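PDB 6SCE: uncharacterized protein from Thermus thermophilus HB8, which serves in type III CRISPR defence as a DNA nuclease that is activated when it binds cyclic oligoadenylate. Local coordinates for residues E111-E117 against S349-A353; A296-E300 against S381-A387; K558-L564 against M587-R593. All blocks are in the same frame, centred on the assembly; numbering follows the deposited sequence. Where two conformers were deposited one is given.

Interaction 1 of 3, residues E111-E117 against S349-A353; sequences EGHRALE and SGPWA. With nucleotides of chain B.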
loop_
_atom_site.group_PDB
_atom_site.type_symbol
_atom_site.label_atom_id
_atom_site.label_comp_id
_atom_site.label_asym_id
_atom_site.label_seq_id
_atom_site.Cartn_x
_atom_site.Cartn_y
_atom_site.Cartn_z
ATOM N N GLU A 111 8.146 -10.003 13.578
ATOM C CA GLU A 111 8.470 -9.697 12.206
ATOM C C GLU A 111 8.186 -10.918 11.337
ATOM O O GLU A 111 8.867 -11.937 11.450
ATOM C CB GLU A 111 9.937 -9.251 12.198
ATOM C CG GLU A 111 10.675 -9.383 10.895
ATOM C CD GLU A 111 9.926 -8.807 9.720
ATOM O OE1 GLU A 111 9.399 -7.635 9.855
ATOM O OE2 GLU A 111 9.912 -9.553 8.687
ATOM N N GLY A 112 7.159 -10.827 10.493
ATOM C CA GLY A 112 6.741 -11.948 9.663
ATOM C C GLY A 112 6.598 -11.626 8.203
ATOM O O GLY A 112 5.691 -12.145 7.521
ATOM N N HIS A 113 7.498 -10.803 7.698
ATOM C CA HIS A 113 7.343 -10.284 6.383
ATOM C C HIS A 113 8.133 -11.022 5.299
ATOM O O HIS A 113 8.105 -10.610 4.154
ATOM C CB HIS A 113 7.685 -8.806 6.392
ATOM C CG HIS A 113 6.699 -7.976 7.164
ATOM N ND1 HIS A 113 6.967 -7.472 8.410
ATOM C CD2 HIS A 113 5.459 -7.550 6.839
ATOM C CE1 HIS A 113 5.922 -6.774 8.832
ATOM N NE2 HIS A 113 4.999 -6.807 7.898
ATOM N N ARG A 114 8.828 -12.098 5.648
ATOM C CA ARG A 114 9.473 -12.927 4.618
ATOM C C ARG A 114 8.649 -14.195 4.330
ATOM O O ARG A 114 8.381 -15.003 5.225
ATOM C CB ARG A 114 10.903 -13.269 5.061
ATOM C CG ARG A 114 11.625 -14.300 4.178
ATOM C CD ARG A 114 11.840 -13.896 2.733
ATOM N NE ARG A 114 12.684 -12.718 2.476
ATOM C CZ ARG A 114 14.009 -12.647 2.555
ATOM N NH1 ARG A 114 14.749 -13.690 2.945
ATOM N NH2 ARG A 114 14.610 -11.511 2.235
ATOM N N ALA A 115 8.210 -14.328 3.088
ATOM C CA ALA A 115 7.392 -15.443 2.656
ATOM C C ALA A 115 8.058 -16.771 2.942
ATOM O O ALA A 115 9.279 -16.899 2.787
ATOM C CB ALA A 115 7.086 -15.336 1.153
ATOM N N LEU A 116 7.237 -17.710 3.397
ATOM C CA LEU A 116 7.596 -19.069 3.750
ATOM C C LEU A 116 8.499 -19.233 4.959
ATOM O O LEU A 116 8.963 -20.339 5.234
ATOM C CB LEU A 116 8.193 -19.814 2.537
ATOM C CG LEU A 116 7.255 -20.060 1.368
ATOM C CD1 LEU A 116 7.986 -20.878 0.311
ATOM C CD2 LEU A 116 5.994 -20.771 1.790
ATOM N N GLU A 117 8.751 -18.162 5.711
ATOM C CA GLU A 117 9.475 -18.300 6.979
ATOM C C GLU A 117 8.535 -18.184 8.157
ATOM O O GLU A 117 7.455 -17.637 8.016
ATOM C CB GLU A 117 10.537 -17.243 7.087
ATOM C CG GLU A 117 11.768 -17.562 6.255
ATOM C CD GLU A 117 12.969 -16.741 6.668
ATOM O OE1 GLU A 117 12.884 -16.007 7.672
ATOM O OE2 GLU A 117 13.994 -16.811 5.959
ATOM N N SER A 349 19.670 -8.309 4.184
ATOM C CA SER A 349 19.512 -9.750 4.124
ATOM C C SER A 349 18.036 -10.121 4.156
ATOM O O SER A 349 17.620 -11.057 3.489
ATOM C CB SER A 349 20.238 -10.432 5.292
ATOM O OG SER A 349 21.618 -10.118 5.267
ATOM N N GLY A 350 17.237 -9.364 4.908
ATOM C CA GLY A 350 15.799 -9.622 4.933
ATOM C C GLY A 350 15.061 -8.532 5.703
ATOM O O GLY A 350 15.679 -7.620 6.252
ATOM N N PRO A 351 13.733 -8.662 5.775
ATOM C CA PRO A 351 12.935 -7.597 6.409
ATOM C C PRO A 351 13.100 -7.496 7.904
ATOM O O PRO A 351 12.634 -6.537 8.505
ATOM C CB PRO A 351 11.498 -7.961 6.012
ATOM C CG PRO A 351 11.514 -9.413 5.699
ATOM C CD PRO A 351 12.882 -9.609 5.043
ATOM N N TRP A 352 13.765 -8.478 8.508
ATOM C CA TRP A 352 14.071 -8.470 9.930
ATOM C C TRP A 352 15.338 -7.720 10.260
ATOM O O TRP A 352 15.673 -7.610 11.429
ATOM C CB TRP A 352 14.254 -9.922 10.439
ATOM C CG TRP A 352 15.402 -10.602 9.679
ATOM C CD1 TRP A 352 16.745 -10.529 9.966
ATOM C CD2 TRP A 352 15.288 -11.402 8.499
ATOM N NE1 TRP A 352 17.468 -11.219 9.013
ATOM C CE2 TRP A 352 16.599 -11.782 8.118
ATOM C CE3 TRP A 352 14.206 -11.852 7.739
ATOM C CZ2 TRP A 352 16.851 -12.586 7.012
ATOM C CZ3 TRP A 352 14.461 -12.647 6.631
ATOM C CH2 TRP A 352 15.772 -13.002 6.279
ATOM N N ALA A 353 16.051 -7.214 9.262
ATOM C CA ALA A 353 17.463 -6.842 9.465
ATOM C C ALA A 353 17.676 -5.426 10.008
ATOM O O ALA A 353 18.317 -4.587 9.383
ATOM C CB ALA A 353 18.236 -7.058 8.194
ATOM P P A B 3 4.950 -3.310 9.914
ATOM O OP1 A B 3 6.112 -3.794 10.765
ATOM O OP2 A B 3 4.185 -2.178 10.544
ATOM O "O5'" A B 3 5.497 -2.891 8.486
ATOM C "C5'" A B 3 4.649 -2.666 7.351
ATOM C "C4'" A B 3 5.535 -2.169 6.233
ATOM O "O4'" A B 3 6.479 -3.216 5.853
ATOM C "C3'" A B 3 4.816 -1.756 4.954
ATOM O "O3'" A B 3 5.315 -0.480 4.600
ATOM C "C2'" A B 3 5.233 -2.846 3.953
ATOM O "O2'" A B 3 5.242 -2.418 2.609
ATOM C "C1'" A B 3 6.632 -3.178 4.457
ATOM N N9 A B 3 7.113 -4.475 4.040
ATOM C C8 A B 3 6.437 -5.667 4.140
ATOM N N7 A B 3 7.154 -6.686 3.709
ATOM C C5 A B 3 8.370 -6.128 3.348
ATOM C C6 A B 3 9.551 -6.698 2.835
ATOM N N6 A B 3 9.696 -8.005 2.636
ATOM N N1 A B 3 10.588 -5.859 2.606
ATOM C C2 A B 3 10.435 -4.552 2.851
ATOM N N3 A B 3 9.368 -3.898 3.328
ATOM C C4 A B 3 8.360 -4.763 3.556
ATOM P P A B 2 -1.116 -3.093 11.956
ATOM O OP1 A B 2 -2.326 -3.570 11.216
ATOM O OP2 A B 2 -1.020 -3.162 13.457
ATOM O "O5'" A B 2 0.138 -3.897 11.361
ATOM C "C5'" A B 2 1.403 -3.810 12.058
ATOM C "C4'" A B 2 2.417 -4.681 11.360
ATOM O "O4'" A B 2 2.015 -6.069 11.510
ATOM C "C3'" A B 2 2.592 -4.438 9.867
ATOM O "O3'" A B 2 3.966 -4.497 9.489
ATOM C "C2'" A B 2 1.844 -5.610 9.236
ATOM O "O2'" A B 2 2.379 -5.978 7.983
ATOM C "C1'" A B 2 2.092 -6.706 10.263
ATOM N N9 A B 2 1.160 -7.816 10.213
ATOM C C8 A B 2 -0.098 -7.832 9.655
ATOM N N7 A B 2 -0.658 -9.013 9.719
ATOM C C5 A B 2 0.284 -9.824 10.332
ATOM C C6 A B 2 0.289 -11.192 10.670
ATOM N N6 A B 2 -0.692 -12.035 10.356
ATOM N N1 A B 2 1.381 -11.665 11.317
ATOM C C2 A B 2 2.405 -10.829 11.534
ATOM N N3 A B 2 2.519 -9.530 11.251
ATOM C C4 A B 2 1.413 -9.090 10.637
HETATM O O HOH W 1 17.479 -13.573 2.322
#
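E111 pairs with W352 and H113 with P351, each at 6.2 Å between CA atoms, where two loops meet: one leaves through a type II turn from R114 to E117, the other curls through a type I turn from G350 to A353. P351, compact and apolar, packs against the first loop, its CG 3.4 Å from E111 OE2. E111 bends at chi2 and returns to its own loop: OE2 accepts H113 N from above the carboxylate plane, and OE1 accepts H113 ND1 at 2.8 Å, nearly straight at 173° and in the imidazole plane. This His-carboxylate pair fixes the ring's rotation, so that NE2 meets O2' of A2 of chain B at 2.7 Å. The loop after strand 105-111 thus lines the bound adenosine nucleotides, consistent with the cyclic-oligoadenylate pocket of a CARF domain. R114, bent at chi2 and chi3, sends NH2 to S349 O (3.3 Å), while water 1 links its NH1 to the same oxygen; its NE is paired with E324. W352 sets its rim against the guanidinium face, NH1 lying 3.6 Å from CH2 with the planes 73° apart. G350 must lack a side chain, since a CB would strike W352 CH2.

Interaction 2 of 3, residues A296-E300 against S381-A387; sequences ALVSE and SGTTAMA. With nucleotides of chain B.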
loop_
_atom_site.group_PDB
_atom_site.type_symbol
_atom_site.label_atom_id
_atom_site.label_comp_id
_atom_site.label_asym_id
_atom_site.label_seq_id
_atom_site.Cartn_x
_atom_site.Cartn_y
_atom_site.Cartn_z
ATOM N N ALA A 296 16.154 6.661 3.530
ATOM C CA ALA A 296 14.840 6.046 3.511
ATOM C C ALA A 296 14.910 4.566 3.193
ATOM O O ALA A 296 15.863 4.102 2.526
ATOM C CB ALA A 296 13.949 6.738 2.480
ATOM N N LEU A 297 13.901 3.828 3.674
ATOM C CA LEU A 297 13.657 2.463 3.247
ATOM C C LEU A 297 12.776 2.544 1.994
ATOM O O LEU A 297 12.221 3.613 1.706
ATOM C CB LEU A 297 13.020 1.684 4.410
ATOM C CG LEU A 297 14.049 1.925 5.531
ATOM C CD1 LEU A 297 13.540 2.517 6.824
ATOM C CD2 LEU A 297 15.010 0.766 5.715
ATOM N N VAL A 298 12.676 1.446 1.236
ATOM C CA VAL A 298 11.775 1.371 0.105
ATOM C C VAL A 298 10.816 0.226 0.369
ATOM O O VAL A 298 11.219 -0.886 0.721
ATOM C CB VAL A 298 12.511 1.195 -1.239
ATOM C CG1 VAL A 298 11.508 1.035 -2.379
ATOM C CG2 VAL A 298 13.392 2.401 -1.510
ATOM N N SER A 299 9.533 0.508 0.220
ATOM C CA SER A 299 8.506 -0.498 0.414
ATOM C C SER A 299 7.255 -0.174 -0.414
ATOM O O SER A 299 7.360 0.507 -1.432
ATOM C CB SER A 299 8.249 -0.722 1.895
ATOM O OG SER A 299 7.785 0.444 2.555
ATOM N N GLU A 300 6.091 -0.694 -0.043
ATOM C CA GLU A 300 4.957 -0.707 -0.942
ATOM C C GLU A 300 4.429 0.702 -1.252
ATOM O O GLU A 300 4.060 0.997 -2.380
ATOM C CB GLU A 300 3.845 -1.613 -0.392
ATOM C CG GLU A 300 2.545 -1.585 -1.193
ATOM C CD GLU A 300 2.687 -2.098 -2.624
ATOM O OE1 GLU A 300 3.564 -2.964 -2.846
ATOM O OE2 GLU A 300 1.905 -1.650 -3.525
ATOM N N SER A 381 8.700 3.949 5.738
ATOM C CA SER A 381 8.821 2.781 4.866
ATOM C C SER A 381 9.628 1.649 5.508
ATOM O O SER A 381 10.309 1.802 6.523
ATOM C CB SER A 381 9.427 3.191 3.528
ATOM O OG SER A 381 8.740 4.304 2.967
ATOM N N GLY A 382 9.544 0.500 4.842
ATOM C CA GLY A 382 10.033 -0.732 5.365
ATOM C C GLY A 382 9.153 -1.236 6.485
ATOM O O GLY A 382 8.179 -0.589 6.913
ATOM N N THR A 383 9.537 -2.388 7.001
ATOM C CA THR A 383 8.911 -2.994 8.157
ATOM C C THR A 383 9.268 -2.197 9.403
ATOM O O THR A 383 10.143 -1.341 9.368
ATOM C CB THR A 383 9.423 -4.429 8.339
ATOM O OG1 THR A 383 10.824 -4.363 8.605
ATOM C CG2 THR A 383 9.130 -5.261 7.097
ATOM N N THR A 384 8.621 -2.471 10.524
ATOM C CA THR A 384 8.960 -1.763 11.765
ATOM C C THR A 384 10.413 -2.006 12.174
ATOM O O THR A 384 11.112 -1.075 12.579
ATOM C CB THR A 384 7.984 -2.096 12.910
ATOM O OG1 THR A 384 6.646 -1.850 12.458
ATOM C CG2 THR A 384 8.241 -1.268 14.095
ATOM N N ALA A 385 10.889 -3.239 11.978
ATOM C CA ALA A 385 12.286 -3.560 12.191
ATOM C C ALA A 385 13.206 -2.664 11.399
ATOM O O ALA A 385 14.155 -2.125 11.981
ATOM C CB ALA A 385 12.567 -5.031 11.876
HETATM N N MSE A 386 12.912 -2.468 10.119
HETATM C CA MSE A 386 13.771 -1.680 9.246
HETATM C C MSE A 386 13.764 -0.217 9.613
HETATM O O MSE A 386 14.801 0.442 9.669
HETATM C CB MSE A 386 13.386 -1.899 7.808
HETATM C CG MSE A 386 13.612 -3.328 7.296
HETATM SE SE MSE A 386 12.667 -3.752 5.667
HETATM C CE MSE A 386 13.378 -2.404 4.478
ATOM N N ALA A 387 12.575 0.303 9.886
ATOM C CA ALA A 387 12.424 1.696 10.275
ATOM C C ALA A 387 13.050 2.013 11.631
ATOM O O ALA A 387 13.658 3.081 11.807
ATOM C CB ALA A 387 10.960 2.069 10.253
ATOM P P A B 3 4.950 -3.310 9.914
ATOM O OP1 A B 3 6.112 -3.794 10.765
ATOM O OP2 A B 3 4.185 -2.178 10.544
ATOM O "O5'" A B 3 5.497 -2.891 8.486
ATOM C "C5'" A B 3 4.649 -2.666 7.351
ATOM C "C4'" A B 3 5.535 -2.169 6.233
ATOM O "O4'" A B 3 6.479 -3.216 5.853
ATOM C "C3'" A B 3 4.816 -1.756 4.954
ATOM O "O3'" A B 3 5.315 -0.480 4.600
ATOM C "C2'" A B 3 5.233 -2.846 3.953
ATOM O "O2'" A B 3 5.242 -2.418 2.609
ATOM C "C1'" A B 3 6.632 -3.178 4.457
ATOM N N9 A B 3 7.113 -4.475 4.040
ATOM C C8 A B 3 6.437 -5.667 4.140
ATOM N N7 A B 3 7.154 -6.686 3.709
ATOM C C5 A B 3 8.370 -6.128 3.348
ATOM C C6 A B 3 9.551 -6.698 2.835
ATOM N N6 A B 3 9.696 -8.005 2.636
ATOM N N1 A B 3 10.588 -5.859 2.606
ATOM C C2 A B 3 10.435 -4.552 2.851
ATOM N N3 A B 3 9.368 -3.898 3.328
ATOM C C4 A B 3 8.360 -4.763 3.556
ATOM P P A B 4 4.423 0.618 3.842
ATOM O OP1 A B 4 3.025 0.126 3.683
ATOM O OP2 A B 4 5.159 1.144 2.639
ATOM O "O5'" A B 4 4.432 1.713 5.007
ATOM C "C5'" A B 4 3.931 3.022 4.699
ATOM C "C4'" A B 4 3.416 3.641 5.975
ATOM O "O4'" A B 4 3.208 5.069 5.775
ATOM C "C3'" A B 4 2.075 3.071 6.419
ATOM O "O3'" A B 4 1.888 3.015 7.830
ATOM C "C2'" A B 4 1.108 4.104 5.833
ATOM O "O2'" A B 4 -0.165 4.063 6.436
ATOM C "C1'" A B 4 1.881 5.374 6.134
ATOM N N9 A B 4 1.428 6.556 5.413
ATOM C C8 A B 4 1.136 7.759 6.005
ATOM N N7 A B 4 0.694 8.649 5.154
ATOM C C5 A B 4 0.656 7.986 3.931
ATOM C C6 A B 4 0.268 8.389 2.636
ATOM N N6 A B 4 -0.215 9.600 2.336
ATOM N N1 A B 4 0.339 7.460 1.649
ATOM C C2 A B 4 0.789 6.236 1.953
ATOM N N3 A B 4 1.204 5.750 3.127
ATOM C C4 A B 4 1.115 6.684 4.085
HETATM O O HOH W 2 11.592 5.135 5.047
HETATM O O HOH W 3 10.044 4.830 0.780
#
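S299 OG is gripped by two groups: it donates to OP2 of A4 of chain B at 2.7 Å and accepts from G382 N at 2.9 Å, with an N-H...O angle of 161°. A serine suits this place because one small hydroxyl can give and receive at once. Its OG lies between the backbone N and the carbonyl carbon (chi1 61°), which turns it to the loop and the phosphate together. G382 has a positive phi, and a CB there would press on L297 CB and M386 CE.

Behind the serine, L297 covers S381: its CB and CD1 lie against S381 O, a buried oxygen with no polar partner in the model. L297 was modelled in two conformers, so the fit of its methyls, with CD2 3.8 Å from M386 CB, is less certain. Two waters bridge the segments. Water 2 accepts from the backbone N-H groups of L297 and S381, and water 3 donates to L297 O and, at 2.6 Å, to the hydroxyl S381 OG.

T383 is the N-cap of helix 384-393, its OG1 accepting M386 N at 3.2 Å. In the first turn, T384 holds OP1 of A3 of chain B twice, through its backbone N and through OG1 at 2.6 Å. M386, a selenomethionine in the crystal, bends at chi3 and rests SE 3.7 Å from C2 of the A3 base, a soft apolar match for an adenine.

The segment that follows strand 293-297 lies beside the start of helix 384-393, as in the Rossmann-like CARF domains. The A3 phosphate meets the N-terminus of that helix, whose dipole would probably stabilise its charge, while the A4 phosphate is met by the S299 hydroxyl; neither segment brings a charged side chain to them.

Interaction 3 of 3, residues K558-L564 against M587-R593; sequences KPTDEGL and MVARRWR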
loop_
_atom_site.group_PDB
_atom_site.type_symbol
_atom_site.label_atom_id
_atom_site.label_comp_id
_atom_site.label_asym_id
_atom_site.label_seq_id
_atom_site.Cartn_x
_atom_site.Cartn_y
_atom_site.Cartn_z
ATOM N N LYS A 558 -17.451 8.221 -17.976
ATOM C CA LYS A 558 -18.369 7.368 -18.740
ATOM C C LYS A 558 -19.658 8.129 -19.073
ATOM O O LYS A 558 -20.029 9.072 -18.361
ATOM C CB LYS A 558 -18.703 6.094 -17.952
ATOM C CG LYS A 558 -17.576 5.058 -17.893
ATOM C CD LYS A 558 -17.170 4.570 -19.276
ATOM C CE LYS A 558 -16.561 3.180 -19.219
ATOM N NZ LYS A 558 -15.777 2.888 -20.440
ATOM N N PRO A 559 -20.345 7.730 -20.168
ATOM C CA PRO A 559 -21.639 8.372 -20.461
ATOM C C PRO A 559 -22.683 8.137 -19.372
ATOM O O PRO A 559 -23.441 9.047 -19.027
ATOM C CB PRO A 559 -22.068 7.715 -21.778
ATOM C CG PRO A 559 -20.803 7.223 -22.409
ATOM C CD PRO A 559 -19.891 6.851 -21.266
ATOM N N THR A 560 -22.694 6.933 -18.808
ATOM C CA THR A 560 -23.701 6.552 -17.826
ATOM C C THR A 560 -23.074 5.894 -16.590
ATOM O O THR A 560 -21.918 5.469 -16.638
ATOM C CB THR A 560 -24.708 5.577 -18.482
ATOM O OG1 THR A 560 -25.186 6.153 -19.711
ATOM C CG2 THR A 560 -25.887 5.325 -17.598
ATOM N N ASP A 561 -23.847 5.835 -15.500
ATOM C CA ASP A 561 -23.539 5.007 -14.329
ATOM C C ASP A 561 -23.193 3.550 -14.671
ATOM O O ASP A 561 -22.558 2.861 -13.874
ATOM C CB ASP A 561 -24.698 5.048 -13.316
ATOM C CG ASP A 561 -25.989 4.409 -13.842
ATOM O OD1 ASP A 561 -26.589 4.942 -14.804
ATOM O OD2 ASP A 561 -26.431 3.396 -13.255
ATOM N N GLU A 562 -23.587 3.104 -15.860
ATOM C CA GLU A 562 -23.393 1.727 -16.292
ATOM C C GLU A 562 -21.911 1.414 -16.592
ATOM O O GLU A 562 -21.411 0.339 -16.252
ATOM C CB GLU A 562 -24.257 1.465 -17.534
ATOM C CG GLU A 562 -24.641 0.011 -17.759
ATOM C CD GLU A 562 -25.572 -0.166 -18.955
ATOM O OE1 GLU A 562 -25.336 0.478 -20.000
ATOM O OE2 GLU A 562 -26.538 -0.953 -18.857
ATOM N N GLY A 563 -21.223 2.342 -17.247
ATOM C CA GLY A 563 -19.799 2.175 -17.535
ATOM C C GLY A 563 -18.985 2.182 -16.248
ATOM O O GLY A 563 -18.006 1.434 -16.114
ATOM N N LEU A 564 -19.412 3.018 -15.305
ATOM C CA LEU A 564 -18.754 3.158 -14.010
ATOM C C LEU A 564 -18.959 1.921 -13.137
ATOM O O LEU A 564 -18.015 1.459 -12.492
ATOM C CB LEU A 564 -19.265 4.401 -13.281
ATOM C CG LEU A 564 -19.117 5.727 -14.027
ATOM C CD1 LEU A 564 -19.711 6.859 -13.203
ATOM C CD2 LEU A 564 -17.666 6.006 -14.385
HETATM N N MSE A 587 -15.070 8.766 -10.149
HETATM C CA MSE A 587 -15.890 8.112 -11.163
HETATM C C MSE A 587 -16.930 9.125 -11.564
HETATM O O MSE A 587 -17.759 9.510 -10.739
HETATM C CB MSE A 587 -16.546 6.864 -10.571
HETATM C CG MSE A 587 -15.603 6.021 -9.718
HETATM SE SE MSE A 587 -14.375 5.066 -10.917
HETATM C CE MSE A 587 -15.585 3.652 -11.533
ATOM N N VAL A 588 -16.872 9.596 -12.809
ATOM C CA VAL A 588 -17.768 10.673 -13.283
ATOM C C VAL A 588 -18.609 10.205 -14.467
ATOM O O VAL A 588 -18.071 9.754 -15.504
ATOM C CB VAL A 588 -16.997 11.937 -13.742
ATOM C CG1 VAL A 588 -17.974 13.072 -14.111
ATOM C CG2 VAL A 588 -16.036 12.406 -12.662
ATOM N N ALA A 589 -19.924 10.324 -14.315
ATOM C CA ALA A 589 -20.870 10.016 -15.391
ATOM C C ALA A 589 -21.488 11.296 -15.948
ATOM O O ALA A 589 -21.799 12.218 -15.204
ATOM C CB ALA A 589 -21.969 9.097 -14.884
ATOM N N ARG A 590 -21.665 11.350 -17.262
ATOM C CA ARG A 590 -22.471 12.414 -17.870
ATOM C C ARG A 590 -23.870 12.391 -17.258
ATOM O O ARG A 590 -24.354 13.415 -16.763
ATOM C CB ARG A 590 -22.556 12.227 -19.385
ATOM C CG ARG A 590 -23.159 13.413 -20.111
ATOM C CD ARG A 590 -23.627 13.043 -21.510
ATOM N NE ARG A 590 -24.718 13.919 -21.929
ATOM C CZ ARG A 590 -26.015 13.704 -21.701
ATOM N NH1 ARG A 590 -26.903 14.591 -22.138
ATOM N NH2 ARG A 590 -26.435 12.622 -21.053
ATOM N N ARG A 591 -24.482 11.204 -17.261
ATOM C CA ARG A 591 -25.827 11.004 -16.714
ATOM C C ARG A 591 -25.899 9.810 -15.752
ATOM O O ARG A 591 -25.653 8.668 -16.143
ATOM C CB ARG A 591 -26.825 10.791 -17.866
ATOM C CG ARG A 591 -28.301 10.944 -17.490
ATOM C CD ARG A 591 -28.722 12.369 -17.131
ATOM N NE ARG A 591 -28.290 13.376 -18.111
ATOM C CZ ARG A 591 -28.928 14.520 -18.382
ATOM N NH1 ARG A 591 -30.061 14.856 -17.762
ATOM N NH2 ARG A 591 -28.417 15.345 -19.292
ATOM N N TRP A 592 -26.259 10.073 -14.501
ATOM C CA TRP A 592 -26.550 9.001 -13.555
ATOM C C TRP A 592 -28.043 8.677 -13.578
ATOM O O TRP A 592 -28.872 9.581 -13.507
ATOM C CB TRP A 592 -26.135 9.374 -12.125
ATOM C CG TRP A 592 -26.070 8.152 -11.247
ATOM C CD1 TRP A 592 -27.113 7.541 -10.602
ATOM C CD2 TRP A 592 -24.909 7.365 -10.959
ATOM N NE1 TRP A 592 -26.668 6.433 -9.922
ATOM C CE2 TRP A 592 -25.319 6.300 -10.127
ATOM C CE3 TRP A 592 -23.563 7.458 -11.321
ATOM C CZ2 TRP A 592 -24.428 5.335 -9.652
ATOM C CZ3 TRP A 592 -22.681 6.502 -10.847
ATOM C CH2 TRP A 592 -23.118 5.453 -10.025
ATOM N N ARG A 593 -28.367 7.385 -13.642
ATOM C CA ARG A 593 -29.757 6.913 -13.649
ATOM C C ARG A 593 -30.099 5.995 -12.475
ATOM O O ARG A 593 -30.857 6.389 -11.587
ATOM C CB ARG A 593 -30.059 6.204 -14.967
ATOM C CG ARG A 593 -30.271 7.192 -16.092
ATOM C CD ARG A 593 -29.982 6.615 -17.462
ATOM N NE ARG A 593 -29.759 7.693 -18.422
ATOM C CZ ARG A 593 -29.529 7.518 -19.720
ATOM N NH1 ARG A 593 -29.494 6.297 -20.248
ATOM N NH2 ARG A 593 -29.335 8.579 -20.496
#
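D561 OD1 accepts R593 N at 3.2 Å, a bond that arrives 71° above the carboxylate plane. The aspartate's CG sits between the backbone N and the carbonyl carbon (chi1 66°), which points the carboxylate at the backbone of R593, and OD2 is held in a salt bridge by R565. D561 CB lies over the six-membered ring of W592, modelled closer than is realistic. W592 swings back to meet it with CG on the far side from the backbone N (chi1 -164°), and NE1 is tied to A595 O, which keeps the indole from turning. At the ring edge L564 CD1 approaches CZ3 to 3.8 Å. An alanine in place of this tryptophan would remove the indole and is likely to leave a gap beside L564 CD1 and A595 O without its NE1 donor.

L564, with an extended chi2, spreads its two methyls along the strand: CD1 reaches A589 CB at 3.6 Å, and CD2 faces M587 CB at 4.1 Å. M587, a selenomethionine in the crystal, is bent at chi2 and chi3, which brings CE to 3.4 Å from L564 O. A589 suits its place, its small CB touching both L564 CD1 and T560 C.

The backbones run parallel here. K558 N bonds to V588 O at 3.0 Å, and K558 O accepts R590 N; beyond them P559 O takes R591 N at 3.0 Å. R590 leads away from the 558-564 segment, extended from CG to NE, its NE bonded to L457 O. G563 stays small because a CB would strike K558 CG.

Strand 551-558, helix 561-579 and strand 584-592 form a beta-alpha-beta crossover, and E556 and K558 match the E-x-K end of the PD-(D/E)xK nuclease signature, consistent with the nuclease domain.

How the interactions relate
Following the chain from the N terminus, the loop after strand 105-111 opens interaction 1, and the 296-300 segment then opens interaction 2. Residues 349-353 close the first and 381-387 the second, so the two cross. Interaction 1 joins the sheet containing strand 105-111 to the one containing strand 293-297; interaction 2 lies within the latter sheet's domain, bringing the 296-300 segment to the start of helix 384-393. They touch, P351 O lying 2.8 Å from T383 OG1 in a probable hydrogen bond, and both border the bound nucleotides. Interaction 3 follows in series, closing a short beta-alpha-beta crossover in the sheet of strands 551-558 and 584-592, its centre about 45 Å from that of interaction 1 and 40 Å from that of interaction 2.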